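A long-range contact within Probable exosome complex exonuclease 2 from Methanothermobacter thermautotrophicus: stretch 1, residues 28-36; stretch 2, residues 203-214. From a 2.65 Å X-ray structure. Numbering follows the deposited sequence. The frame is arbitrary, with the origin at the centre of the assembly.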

# COMPACT_ATOMS: atom_id res chain seq x y z
N GLY A 28 16.28 42.41 -0.15
CA GLY A 28 16.27 43.76 -0.72
C GLY A 28 15.60 43.96 -2.06
O GLY A 28 16.05 44.79 -2.85
N ARG A 29 14.53 43.22 -2.34
CA ARG A 29 13.77 43.42 -3.58
C ARG A 29 12.47 44.17 -3.35
O ARG A 29 12.03 44.35 -2.21
CB ARG A 29 13.54 42.11 -4.33
CG ARG A 29 13.36 40.91 -3.45
CD ARG A 29 13.25 39.63 -4.27
NE ARG A 29 13.06 38.49 -3.38
CZ ARG A 29 12.04 37.64 -3.43
NH1 ARG A 29 12.00 36.65 -2.56
NH2 ARG A 29 11.08 37.76 -4.35
N SER A 30 11.87 44.62 -4.45
CA SER A 30 10.56 45.26 -4.43
C SER A 30 9.54 44.27 -3.89
O SER A 30 9.81 43.06 -3.84
CB SER A 30 10.17 45.71 -5.85
OG SER A 30 8.80 46.08 -5.92
N LEU A 31 8.39 44.78 -3.47
CA LEU A 31 7.32 43.94 -2.98
C LEU A 31 6.75 43.02 -4.06
O LEU A 31 6.36 41.90 -3.77
CB LEU A 31 6.20 44.77 -2.37
CG LEU A 31 6.35 45.21 -0.90
CD1 LEU A 31 4.96 45.52 -0.34
CD2 LEU A 31 7.05 44.16 -0.05
N HIS A 32 6.73 43.48 -5.31
CA HIS A 32 6.21 42.67 -6.41
C HIS A 32 7.31 42.30 -7.41
O HIS A 32 7.15 42.45 -8.63
CB HIS A 32 5.04 43.39 -7.13
CG HIS A 32 4.09 44.08 -6.21
ND1 HIS A 32 3.67 45.38 -6.42
CD2 HIS A 32 3.47 43.67 -5.08
CE1 HIS A 32 2.83 45.73 -5.46
NE2 HIS A 32 2.69 44.71 -4.63
N GLU A 33 8.43 41.79 -6.90
CA GLU A 33 9.58 41.44 -7.73
C GLU A 33 10.02 39.99 -7.54
O GLU A 33 10.28 39.55 -6.41
CB GLU A 33 10.75 42.39 -7.46
CG GLU A 33 12.01 42.06 -8.25
CD GLU A 33 13.15 43.02 -7.98
OE1 GLU A 33 12.94 44.06 -7.32
OE2 GLU A 33 14.28 42.72 -8.43
N PHE A 34 10.12 39.25 -8.64
CA PHE A 34 10.65 37.89 -8.65
C PHE A 34 12.14 37.87 -8.34
O PHE A 34 12.84 38.86 -8.54
CB PHE A 34 10.44 37.24 -10.01
CG PHE A 34 9.07 36.68 -10.20
CD1 PHE A 34 8.78 35.39 -9.80
CD2 PHE A 34 8.07 37.44 -10.79
CE1 PHE A 34 7.51 34.86 -9.96
CE2 PHE A 34 6.80 36.91 -10.96
CZ PHE A 34 6.53 35.63 -10.54
N ARG A 35 12.62 36.71 -7.88
CA ARG A 35 14.05 36.46 -7.79
C ARG A 35 14.57 36.15 -9.19
O ARG A 35 13.78 36.09 -10.14
CB ARG A 35 14.34 35.30 -6.84
CG ARG A 35 14.03 35.59 -5.39
CD ARG A 35 13.81 34.32 -4.60
NE ARG A 35 12.62 33.62 -5.06
CZ ARG A 35 12.20 32.45 -4.59
NH1 ARG A 35 12.87 31.84 -3.62
NH2 ARG A 35 11.11 31.88 -5.09
N ASP A 36 15.87 35.96 -9.32
CA ASP A 36 16.46 35.61 -10.61
C ASP A 36 15.83 34.32 -11.13
O ASP A 36 15.52 33.42 -10.35
CB ASP A 36 17.97 35.48 -10.50
CG ASP A 36 18.68 36.82 -10.33
OD1 ASP A 36 19.67 36.87 -9.58
OD2 ASP A 36 18.24 37.83 -10.94
N ASN A 203 0.57 43.75 6.44
CA ASN A 203 -0.56 44.28 5.67
C ASN A 203 -0.32 44.24 4.17
O ASN A 203 -1.04 44.87 3.39
CB ASN A 203 -0.86 45.72 6.10
CG ASN A 203 -1.11 45.86 7.59
OD1 ASN A 203 -0.66 46.82 8.20
ND2 ASN A 203 -1.84 44.91 8.17
N GLU A 204 0.70 43.50 3.75
CA GLU A 204 1.15 43.56 2.36
C GLU A 204 1.07 42.20 1.70
O GLU A 204 1.22 41.17 2.36
CB GLU A 204 2.60 44.07 2.29
CG GLU A 204 2.85 45.43 2.95
CD GLU A 204 2.14 46.58 2.26
OE1 GLU A 204 1.78 46.44 1.07
OE2 GLU A 204 1.93 47.63 2.92
N ILE A 205 0.84 42.19 0.40
CA ILE A 205 1.08 40.98 -0.37
C ILE A 205 2.42 41.09 -1.11
O ILE A 205 2.71 42.12 -1.74
CB ILE A 205 -0.08 40.59 -1.33
CG1 ILE A 205 -0.52 41.77 -2.18
CG2 ILE A 205 -1.26 40.01 -0.53
CD1 ILE A 205 -1.18 41.37 -3.48
N VAL A 206 3.25 40.05 -0.99
CA VAL A 206 4.54 40.07 -1.66
C VAL A 206 4.62 38.96 -2.68
O VAL A 206 4.19 37.84 -2.41
CB VAL A 206 5.80 40.04 -0.70
CG1 VAL A 206 5.60 40.81 0.59
CG2 VAL A 206 6.41 38.67 -0.54
N LEU A 207 5.17 39.29 -3.84
CA LEU A 207 5.24 38.34 -4.95
C LEU A 207 6.48 37.47 -4.81
O LEU A 207 7.56 37.97 -4.50
CB LEU A 207 5.24 39.09 -6.29
CG LEU A 207 5.51 38.35 -7.61
CD1 LEU A 207 4.40 37.36 -7.94
CD2 LEU A 207 5.67 39.37 -8.73
N ASP A 208 6.31 36.17 -5.04
CA ASP A 208 7.39 35.19 -5.09
C ASP A 208 8.16 35.14 -3.76
O ASP A 208 9.24 35.73 -3.63
CB ASP A 208 8.29 35.47 -6.30
CG ASP A 208 9.50 34.58 -6.35
OD1 ASP A 208 9.36 33.38 -6.07
OD2 ASP A 208 10.61 35.08 -6.66
N PRO A 209 7.58 34.46 -2.75
CA PRO A 209 8.16 34.46 -1.41
C PRO A 209 9.36 33.55 -1.24
O PRO A 209 9.42 32.48 -1.82
CB PRO A 209 7.01 33.98 -0.53
CG PRO A 209 6.16 33.19 -1.42
CD PRO A 209 6.27 33.78 -2.78
N SER A 210 10.31 33.99 -0.42
CA SER A 210 11.49 33.19 -0.09
C SER A 210 11.13 32.21 1.01
O SER A 210 10.05 32.30 1.59
CB SER A 210 12.61 34.10 0.37
OG SER A 210 12.17 34.88 1.46
N LEU A 211 12.04 31.28 1.30
CA LEU A 211 11.82 30.32 2.39
C LEU A 211 11.57 31.07 3.70
O LEU A 211 10.65 30.72 4.44
CB LEU A 211 13.03 29.39 2.55
CG LEU A 211 12.84 28.20 3.48
CD1 LEU A 211 12.06 27.09 2.79
CD2 LEU A 211 14.17 27.68 3.98
N GLU A 212 12.36 32.10 3.95
CA GLU A 212 12.25 32.92 5.15
C GLU A 212 10.84 33.52 5.27
O GLU A 212 10.28 33.59 6.36
CB GLU A 212 13.32 34.02 5.16
CG GLU A 212 14.76 33.53 5.42
CD GLU A 212 15.34 32.66 4.30
OE1 GLU A 212 14.85 32.73 3.14
OE2 GLU A 212 16.30 31.90 4.58
N GLU A 213 10.29 33.93 4.13
CA GLU A 213 8.97 34.56 4.07
C GLU A 213 7.84 33.53 4.18
O GLU A 213 6.84 33.79 4.85
CB GLU A 213 8.83 35.40 2.79
CG GLU A 213 9.67 36.67 2.83
CD GLU A 213 9.94 37.28 1.47
OE1 GLU A 213 9.69 36.61 0.44
OE2 GLU A 213 10.41 38.43 1.43
N GLU A 214 8.01 32.38 3.53
CA GLU A 214 7.03 31.28 3.63
C GLU A 214 6.87 30.75 5.06
O GLU A 214 5.79 30.28 5.43
CB GLU A 214 7.37 30.15 2.67
CG GLU A 214 7.10 30.48 1.21
CD GLU A 214 6.84 29.25 0.36
OE1 GLU A 214 7.78 28.47 0.13
OE2 GLU A 214 5.68 29.07 -0.09

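Asp-208 organises this contact. It follows the strand 204-207 with phi/psi of 60/79, its CA-to-CB bond points toward stretch 1, and chi1 is t (175°). Its carboxylate thereby meets Arg-35 in a two-pronged salt bridge: Arg-35 NE donates to Asp-208 OD2 at 3.0 Å (159°) and Arg-35 NH2 to Asp-208 OD1 at 2.5 Å (141°), a notably short distance. Backbone Arg-35 N also donates to Asp-208 OD2 at 2.9 Å (162°), so one oxygen serves both main chain and side chain. Arg-35 starts sideways; with chi1 m, chi2 t and chi3 m, its guanidinium comes nearer and presents an edge to OD1.

Arg-29 reaches the same residue differently. Its CA-to-CB bond points toward stretch 2, and although chi1 is off-rotamer at 33°, chi2 and chi3 are both t, extending the chain. NH1 and NH2 of Arg-29 fork onto Asp-208 O at 3.1 and 2.8 Å, with that oxygen near the guanidinium plane. Arg-29 NH2 also donates to Glu-33 O at 2.8 Å, tying its own loop together. The salt bridge from Arg-29 NH2 to Asp-208 OD2, at 3.6 Å, is by contrast purely electrostatic, because the oxygen lies well out of the plane. Long, planar and charged, arginine suits this buried position: its NH1 and NH2 groups donate to carbonyl oxygens of both stretches.

Upstream, Leu-207 N donates to Leu-31 O at 2.9 Å (166°), and the same oxygen lies 3.3 Å from Val-206 CA in a CA-H...O contact. With chi1 t, Leu-207 sets its CG over one face of the Phe-34 ring, 4.2 Å from the centroid and 24° off the normal; with chi2 p, Leu-207 CD2 lies 3.5 Å from Phe-34 CE2. A branched apolar side chain suits this buried place against a flat ring. Leu-31 CD2 packs against Val-206 CG1 at 3.7 Å, apolar against apolar. The contact buries 640 Å², both sides summed, uniting this apolar packing with the charged cluster.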